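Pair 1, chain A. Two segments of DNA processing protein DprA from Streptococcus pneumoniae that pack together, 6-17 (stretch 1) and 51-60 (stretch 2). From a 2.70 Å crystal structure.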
# COMPACT_ATOMS: atom_id res chain seq x y z
N TYR A 6 1.42 -16.32 -43.98
CA TYR A 6 1.25 -17.78 -44.11
C TYR A 6 2.59 -18.49 -43.87
O TYR A 6 2.62 -19.56 -43.24
CB TYR A 6 0.66 -18.17 -45.48
CG TYR A 6 0.71 -19.67 -45.74
CD1 TYR A 6 -0.18 -20.53 -45.11
CD2 TYR A 6 1.70 -20.23 -46.54
CE1 TYR A 6 -0.09 -21.91 -45.28
CE2 TYR A 6 1.80 -21.60 -46.71
CZ TYR A 6 0.89 -22.44 -46.09
OH TYR A 6 0.98 -23.80 -46.29
N GLU A 7 3.69 -17.92 -44.40
CA GLU A 7 5.02 -18.49 -44.25
C GLU A 7 5.49 -18.43 -42.81
O GLU A 7 6.07 -19.40 -42.33
CB GLU A 7 6.03 -17.87 -45.22
CG GLU A 7 5.76 -18.21 -46.68
CD GLU A 7 6.00 -19.65 -47.10
OE1 GLU A 7 6.69 -20.39 -46.36
OE2 GLU A 7 5.49 -20.03 -48.18
N ILE A 8 5.16 -17.32 -42.10
CA ILE A 8 5.46 -17.16 -40.67
C ILE A 8 4.81 -18.33 -39.90
O ILE A 8 5.50 -19.02 -39.15
CB ILE A 8 5.02 -15.76 -40.14
CG1 ILE A 8 5.94 -14.63 -40.69
CG2 ILE A 8 5.00 -15.74 -38.63
CD1 ILE A 8 5.42 -13.18 -40.56
N TYR A 9 3.52 -18.60 -40.17
CA TYR A 9 2.78 -19.72 -39.58
C TYR A 9 3.43 -21.04 -39.95
O TYR A 9 3.62 -21.88 -39.06
CB TYR A 9 1.30 -19.69 -40.03
CG TYR A 9 0.42 -20.69 -39.30
CD1 TYR A 9 0.37 -20.70 -37.90
CD2 TYR A 9 -0.37 -21.60 -39.99
CE1 TYR A 9 -0.44 -21.62 -37.22
CE2 TYR A 9 -1.19 -22.51 -39.32
CZ TYR A 9 -1.22 -22.52 -37.94
OH TYR A 9 -2.01 -23.41 -37.26
N LYS A 10 3.81 -21.22 -41.25
CA LYS A 10 4.49 -22.42 -41.74
C LYS A 10 5.85 -22.66 -41.03
O LYS A 10 6.18 -23.81 -40.76
CB LYS A 10 4.64 -22.38 -43.27
CG LYS A 10 4.92 -23.74 -43.90
CD LYS A 10 4.97 -23.66 -45.41
CE LYS A 10 5.45 -24.95 -46.01
NZ LYS A 10 5.64 -24.83 -47.47
N LEU A 11 6.58 -21.57 -40.67
CA LEU A 11 7.85 -21.65 -39.93
C LEU A 11 7.63 -22.13 -38.49
O LEU A 11 8.42 -22.92 -37.98
CB LEU A 11 8.63 -20.32 -39.96
CG LEU A 11 9.17 -19.83 -41.31
CD1 LEU A 11 9.77 -18.46 -41.19
CD2 LEU A 11 10.21 -20.77 -41.87
N LYS A 12 6.54 -21.66 -37.85
CA LYS A 12 6.14 -22.07 -36.50
C LYS A 12 5.80 -23.57 -36.52
O LYS A 12 6.22 -24.31 -35.63
CB LYS A 12 4.92 -21.26 -36.01
CG LYS A 12 5.30 -20.07 -35.13
CD LYS A 12 4.11 -19.29 -34.61
CE LYS A 12 4.50 -18.54 -33.35
NZ LYS A 12 3.58 -17.41 -33.08
N LYS A 13 5.09 -24.02 -37.57
CA LYS A 13 4.70 -25.42 -37.79
C LYS A 13 5.89 -26.34 -38.14
O LYS A 13 5.78 -27.55 -37.98
CB LYS A 13 3.62 -25.51 -38.88
CG LYS A 13 2.26 -25.04 -38.39
CD LYS A 13 1.45 -26.21 -37.84
CE LYS A 13 0.37 -25.73 -36.91
NZ LYS A 13 -0.38 -26.88 -36.34
N SER A 14 7.01 -25.76 -38.60
CA SER A 14 8.21 -26.50 -38.97
C SER A 14 9.13 -26.67 -37.76
O SER A 14 10.13 -27.39 -37.85
CB SER A 14 8.95 -25.81 -40.11
OG SER A 14 8.10 -25.60 -41.22
N GLY A 15 8.79 -26.02 -36.64
CA GLY A 15 9.52 -26.13 -35.39
C GLY A 15 10.27 -24.90 -34.93
O GLY A 15 11.00 -24.98 -33.93
N LEU A 16 10.11 -23.76 -35.62
CA LEU A 16 10.81 -22.53 -35.23
C LEU A 16 10.06 -21.81 -34.11
O LEU A 16 8.83 -21.69 -34.17
CB LEU A 16 11.00 -21.62 -36.46
CG LEU A 16 12.42 -21.54 -37.08
CD1 LEU A 16 13.11 -22.90 -37.12
CD2 LEU A 16 12.38 -20.89 -38.46
N THR A 17 10.79 -21.38 -33.07
CA THR A 17 10.22 -20.64 -31.94
C THR A 17 9.98 -19.20 -32.37
O THR A 17 10.59 -18.73 -33.33
CB THR A 17 11.12 -20.67 -30.69
OG1 THR A 17 12.32 -19.94 -30.97
CG2 THR A 17 11.44 -22.06 -30.21
N VAL A 51 16.77 -30.71 -39.78
CA VAL A 51 15.49 -31.20 -39.25
C VAL A 51 14.38 -30.19 -39.48
O VAL A 51 13.24 -30.59 -39.77
CB VAL A 51 15.55 -31.80 -37.82
CG1 VAL A 51 15.25 -30.76 -36.74
CG2 VAL A 51 14.59 -32.97 -37.70
N PHE A 52 14.71 -28.88 -39.38
CA PHE A 52 13.74 -27.82 -39.64
C PHE A 52 13.32 -27.85 -41.13
O PHE A 52 12.12 -27.86 -41.43
CB PHE A 52 14.29 -26.43 -39.24
CG PHE A 52 13.78 -25.28 -40.07
CD1 PHE A 52 12.45 -24.89 -40.00
CD2 PHE A 52 14.61 -24.62 -40.97
CE1 PHE A 52 11.97 -23.84 -40.79
CE2 PHE A 52 14.13 -23.58 -41.76
CZ PHE A 52 12.81 -23.20 -41.66
N MSE A 53 14.32 -27.87 -42.04
CA MSE A 53 14.12 -27.89 -43.49
C MSE A 53 13.33 -29.12 -43.93
O MSE A 53 12.41 -28.98 -44.74
CB MSE A 53 15.46 -27.81 -44.21
CG MSE A 53 16.16 -26.48 -44.00
SE MSE A 53 17.68 -26.26 -45.19
CE MSE A 53 16.60 -26.10 -46.86
N GLU A 54 13.63 -30.30 -43.33
CA GLU A 54 12.94 -31.56 -43.57
C GLU A 54 11.47 -31.35 -43.26
O GLU A 54 10.65 -31.48 -44.16
CB GLU A 54 13.53 -32.69 -42.69
CG GLU A 54 12.98 -34.08 -42.99
CD GLU A 54 13.43 -35.16 -42.02
OE1 GLU A 54 13.04 -35.10 -40.83
OE2 GLU A 54 14.15 -36.08 -42.46
N ARG A 55 11.15 -30.94 -42.01
CA ARG A 55 9.80 -30.65 -41.52
C ARG A 55 9.05 -29.65 -42.40
O ARG A 55 7.88 -29.88 -42.70
CB ARG A 55 9.83 -30.18 -40.06
CG ARG A 55 10.14 -31.30 -39.07
CD ARG A 55 9.99 -30.86 -37.64
NE ARG A 55 8.63 -30.39 -37.34
CZ ARG A 55 8.23 -29.94 -36.16
NH1 ARG A 55 9.08 -29.88 -35.14
NH2 ARG A 55 6.98 -29.53 -35.99
N TYR A 56 9.74 -28.58 -42.86
CA TYR A 56 9.17 -27.57 -43.75
C TYR A 56 8.68 -28.22 -45.06
O TYR A 56 7.55 -27.96 -45.49
CB TYR A 56 10.18 -26.45 -44.03
CG TYR A 56 9.64 -25.33 -44.90
CD1 TYR A 56 9.13 -24.16 -44.34
CD2 TYR A 56 9.63 -25.45 -46.29
CE1 TYR A 56 8.63 -23.14 -45.14
CE2 TYR A 56 9.12 -24.43 -47.10
CZ TYR A 56 8.62 -23.28 -46.52
OH TYR A 56 8.10 -22.29 -47.32
N PHE A 57 9.52 -29.07 -45.67
CA PHE A 57 9.21 -29.77 -46.92
C PHE A 57 8.09 -30.79 -46.79
O PHE A 57 7.34 -30.98 -47.76
CB PHE A 57 10.46 -30.39 -47.54
CG PHE A 57 11.44 -29.37 -48.07
CD1 PHE A 57 11.06 -28.42 -49.00
CD2 PHE A 57 12.76 -29.37 -47.65
CE1 PHE A 57 11.96 -27.46 -49.47
CE2 PHE A 57 13.66 -28.41 -48.10
CZ PHE A 57 13.27 -27.49 -49.04
N GLN A 58 7.95 -31.43 -45.61
CA GLN A 58 6.90 -32.43 -45.35
C GLN A 58 5.50 -31.82 -45.18
O GLN A 58 4.51 -32.55 -45.25
CB GLN A 58 7.27 -33.34 -44.18
CG GLN A 58 8.43 -34.29 -44.52
CD GLN A 58 9.11 -34.88 -43.32
OE1 GLN A 58 8.87 -34.51 -42.16
NE2 GLN A 58 10.01 -35.82 -43.57
N ILE A 59 5.42 -30.49 -44.99
CA ILE A 59 4.16 -29.78 -44.79
C ILE A 59 3.28 -29.79 -46.04
O ILE A 59 3.72 -29.38 -47.12
CB ILE A 59 4.38 -28.35 -44.20
CG1 ILE A 59 4.74 -28.42 -42.70
CG2 ILE A 59 3.16 -27.43 -44.42
CD1 ILE A 59 5.41 -27.21 -42.13
N ASP A 60 2.03 -30.27 -45.89
CA ASP A 60 1.02 -30.27 -46.95
C ASP A 60 0.42 -28.86 -46.97
O ASP A 60 -0.43 -28.53 -46.14
CB ASP A 60 -0.05 -31.36 -46.67
CG ASP A 60 -1.28 -31.37 -47.59
OD1 ASP A 60 -1.22 -30.75 -48.68
OD2 ASP A 60 -2.28 -32.04 -47.24

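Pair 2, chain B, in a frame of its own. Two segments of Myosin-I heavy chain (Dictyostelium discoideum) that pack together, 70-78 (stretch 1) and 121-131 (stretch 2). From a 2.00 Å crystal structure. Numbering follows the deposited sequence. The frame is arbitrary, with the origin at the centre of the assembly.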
# COMPACT_ATOMS: atom_id res chain seq x y z
N GLU B 70 9.11 15.68 18.72
CA GLU B 70 9.09 14.52 17.83
C GLU B 70 10.33 14.51 16.92
O GLU B 70 10.93 13.45 16.73
CB GLU B 70 7.77 14.44 17.05
CG GLU B 70 6.61 14.06 17.95
CD GLU B 70 5.24 13.89 17.33
OE1 GLU B 70 5.08 14.18 16.12
OE2 GLU B 70 4.31 13.48 18.06
N ILE B 71 10.72 15.70 16.41
CA ILE B 71 11.93 15.88 15.60
C ILE B 71 13.14 15.42 16.45
O ILE B 71 13.95 14.61 15.99
CB ILE B 71 12.04 17.34 15.09
CG1 ILE B 71 10.98 17.58 13.99
CG2 ILE B 71 13.45 17.67 14.58
CD1 ILE B 71 10.98 18.95 13.28
N MET B 72 13.18 15.86 17.73
CA MET B 72 14.19 15.49 18.72
C MET B 72 14.25 13.98 18.95
O MET B 72 15.33 13.42 19.08
CB MET B 72 13.96 16.25 20.03
CG MET B 72 14.26 17.73 19.93
SD MET B 72 14.23 18.57 21.55
CE MET B 72 15.53 17.67 22.41
N MET B 73 13.09 13.31 18.95
CA MET B 73 12.96 11.86 19.10
C MET B 73 13.53 11.16 17.87
O MET B 73 14.18 10.14 18.00
CB MET B 73 11.49 11.47 19.25
CG MET B 73 10.92 11.76 20.60
SD MET B 73 9.12 11.73 20.60
CE MET B 73 8.86 10.10 20.85
N TRP B 74 13.26 11.71 16.67
CA TRP B 74 13.73 11.14 15.41
C TRP B 74 15.27 11.22 15.33
O TRP B 74 15.93 10.25 14.96
CB TRP B 74 13.09 11.87 14.22
CG TRP B 74 13.77 11.56 12.93
CD1 TRP B 74 14.63 12.37 12.24
CD2 TRP B 74 13.74 10.31 12.23
NE1 TRP B 74 15.09 11.71 11.12
CE2 TRP B 74 14.58 10.44 11.10
CE3 TRP B 74 13.07 9.09 12.44
CZ2 TRP B 74 14.75 9.40 10.18
CZ3 TRP B 74 13.22 8.07 11.52
CH2 TRP B 74 14.07 8.22 10.41
N MET B 75 15.80 12.39 15.72
CA MET B 75 17.23 12.72 15.74
C MET B 75 18.00 12.05 16.88
O MET B 75 19.23 12.07 16.86
CB MET B 75 17.40 14.24 15.75
CG MET B 75 17.00 14.86 14.43
SD MET B 75 17.00 16.66 14.46
CE MET B 75 18.81 16.97 14.46
N GLY B 76 17.29 11.46 17.84
CA GLY B 76 17.88 10.77 18.98
C GLY B 76 18.37 11.68 20.09
O GLY B 76 19.29 11.32 20.83
N ASP B 77 17.75 12.86 20.23
CA ASP B 77 18.07 13.87 21.25
C ASP B 77 17.00 13.95 22.35
O ASP B 77 17.16 14.72 23.30
CB ASP B 77 18.29 15.24 20.60
CG ASP B 77 19.42 15.28 19.60
OD1 ASP B 77 20.54 14.79 19.93
OD2 ASP B 77 19.21 15.81 18.49
N TYR B 78 15.93 13.15 22.22
CA TYR B 78 14.81 13.04 23.16
C TYR B 78 14.37 11.57 23.13
O TYR B 78 14.37 10.97 22.06
CB TYR B 78 13.66 13.96 22.71
CG TYR B 78 12.60 14.24 23.75
CD1 TYR B 78 12.67 15.36 24.57
CD2 TYR B 78 11.46 13.43 23.84
CE1 TYR B 78 11.67 15.65 25.49
CE2 TYR B 78 10.45 13.72 24.76
CZ TYR B 78 10.55 14.83 25.58
OH TYR B 78 9.56 15.11 26.49
N VAL B 121 27.34 14.41 15.11
CA VAL B 121 27.22 14.22 13.67
C VAL B 121 26.14 13.16 13.37
O VAL B 121 25.49 13.25 12.33
CB VAL B 121 28.59 13.92 13.00
CG1 VAL B 121 28.99 12.44 13.11
CG2 VAL B 121 28.63 14.40 11.56
N GLU B 122 25.92 12.21 14.32
CA GLU B 122 24.96 11.11 14.22
C GLU B 122 23.54 11.53 14.62
O GLU B 122 22.64 10.69 14.71
CB GLU B 122 25.43 9.85 14.98
CG GLU B 122 25.33 9.93 16.50
CD GLU B 122 24.85 8.65 17.15
OE1 GLU B 122 23.65 8.57 17.50
OE2 GLU B 122 25.67 7.71 17.30
N SER B 123 23.32 12.85 14.80
CA SER B 123 22.05 13.49 15.11
C SER B 123 21.76 14.49 13.98
O SER B 123 20.64 14.50 13.47
CB SER B 123 22.10 14.17 16.48
OG SER B 123 21.03 15.08 16.66
N ALA B 124 22.77 15.28 13.56
CA ALA B 124 22.65 16.25 12.46
C ALA B 124 22.29 15.59 11.12
O ALA B 124 21.56 16.18 10.33
CB ALA B 124 23.93 17.05 12.30
N LYS B 125 22.83 14.38 10.85
CA LYS B 125 22.60 13.61 9.62
C LYS B 125 21.11 13.20 9.53
O LYS B 125 20.51 13.31 8.46
CB LYS B 125 23.55 12.39 9.57
CG LYS B 125 23.44 11.52 8.33
CD LYS B 125 24.38 10.32 8.41
CE LYS B 125 24.33 9.43 7.18
NZ LYS B 125 24.88 10.10 5.97
N LYS B 126 20.54 12.76 10.68
CA LYS B 126 19.15 12.37 10.88
C LYS B 126 18.22 13.57 10.65
O LYS B 126 17.10 13.42 10.15
CB LYS B 126 18.95 11.80 12.30
CG LYS B 126 19.36 10.34 12.44
CD LYS B 126 19.44 9.95 13.91
CE LYS B 126 19.78 8.50 14.13
NZ LYS B 126 19.64 8.13 15.57
N GLY B 127 18.72 14.76 11.00
CA GLY B 127 18.03 16.03 10.78
C GLY B 127 17.92 16.27 9.30
O GLY B 127 16.85 16.63 8.81
N PHE B 128 19.01 15.99 8.55
CA PHE B 128 18.94 16.11 7.09
C PHE B 128 18.09 14.99 6.43
O PHE B 128 17.46 15.25 5.41
CB PHE B 128 20.34 16.19 6.45
CG PHE B 128 20.99 17.54 6.65
CD1 PHE B 128 20.45 18.69 6.09
CD2 PHE B 128 22.16 17.66 7.40
CE1 PHE B 128 21.05 19.94 6.29
CE2 PHE B 128 22.76 18.91 7.60
CZ PHE B 128 22.20 20.04 7.04
N GLU B 129 18.05 13.78 7.04
CA GLU B 129 17.22 12.66 6.55
C GLU B 129 15.73 13.06 6.63
O GLU B 129 14.95 12.78 5.71
CB GLU B 129 17.45 11.40 7.40
CG GLU B 129 18.77 10.70 7.12
CD GLU B 129 19.07 9.51 7.99
OE1 GLU B 129 18.61 9.49 9.16
OE2 GLU B 129 19.79 8.60 7.53
N LEU B 130 15.37 13.78 7.71
CA LEU B 130 14.02 14.31 7.92
C LEU B 130 13.71 15.34 6.85
O LEU B 130 12.63 15.30 6.29
CB LEU B 130 13.87 14.88 9.35
CG LEU B 130 12.60 15.71 9.68
CD1 LEU B 130 11.32 14.92 9.45
CD2 LEU B 130 12.63 16.18 11.10
N ILE B 131 14.68 16.22 6.50
CA ILE B 131 14.47 17.23 5.45
C ILE B 131 14.18 16.53 4.11
O ILE B 131 13.31 16.97 3.35
CB ILE B 131 15.65 18.22 5.37
CG1 ILE B 131 15.68 19.12 6.63
CG2 ILE B 131 15.59 19.06 4.10
CD1 ILE B 131 17.00 19.88 6.90
O HOH W 1 16.66 7.34 16.50

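Pair 1 and pair 2 share one backbone arrangement: a helix followed by a glycine with positive phi packs across a second helix, with an angle of 121° between their N-to-C directions in both. The axes approach to 9.5 Å in pair 1 and 9.2 Å in pair 2, and 14 central residues superpose with an RMSD of 0.7 Å. More surface is buried in pair 1 (615 Å²) than in pair 2 (449 Å²).

The central exchange involves Ser14(A) = Met75(B) and Tyr56(A) = Gly127(B), where small and large side chains trade stretches. In pair 1 the small residue is in stretch 1: Ser14(A) OG donates to Lys10(A) O at 2.7 Å, turning its hydroxyl back to the helix before it, and lies 3.4 Å from Tyr56(A) CA. The large Tyr56(A), sideways at CA-to-CB, reaches across from the second helix, and its OH donates to Glu7(A) OE1 at 2.6 Å. In pair 2 the large residue is in stretch 1. Met75(B) sits as a knob among Ser123(B), Ala124(B), Lys126(B) and Gly127(B), its CG 3.8 Å from Gly127(B) N and its CE 3.2 Å from Ser123(B) O. Gly127(B) leaves this room, since an ideal CB there would lie a tight 3.0 Å from Met75(B) CE.

At Lys10(A) = Ile71(B), the extended lysine lays CE over one face of the Tyr56(A) ring, 3.8 Å from its centroid, and NZ makes an off-centre cation-pi contact. Ile71(B), with no ring at the matched position, instead packs CG1 at 3.6 Å from Leu130(B) CD2.

Leu130(B) matches Ile59(A), and both point toward stretch 1 at CA-to-CB. Ile59(A) CD1 comes within 3.3 Å of Ser14(A) OG and its CG2 within 3.7 Å of Lys10(A) CE. Leu130(B) also meets the indole, its CB 3.9 Å from Trp74(B) CD1.

Lys13(A) = Trp74(B) differ strongly in where their side chains go. The end of Lys13(A) leads away, whereas Trp74(B) comes nearer and its NE1 donates to Lys126(B) O at 2.8 Å, near the ring plane.

Phe52(A) = Ser123(B) and Leu16(A) = Asp77(B) form a matched pair of partners, apolar in pair 1 and polar in pair 2. Leu16(A) CD1 covers one face of the Phe52(A) ring, 4.0 Å from its centroid, while Leu11(A) CD2 meets the ring edge at 3.6 Å from CZ. In pair 2 the CH-pi contact gives way to a hydrogen bond: Ser123(B) OG donates to Asp77(B) OD2 at 2.7 Å.

Arg55(A) = Lys126(B) both point toward stretch 1 at CA-to-CB. Arg55(A) NH2 makes a weak hydrogen bond to Lys13(A) O at 3.1 Å, and its guanidinium has Gly15(A) CA over one face. Lys126(B) CD lies 3.6 Å from Met75(B) O, and a water accepts from its NZ at 3.2 Å.

Gly15(A) = Gly76(B) both have positive phi. An ideal CB on Gly15(A) would clash with Arg55(A) NH1 at 3.0 Å.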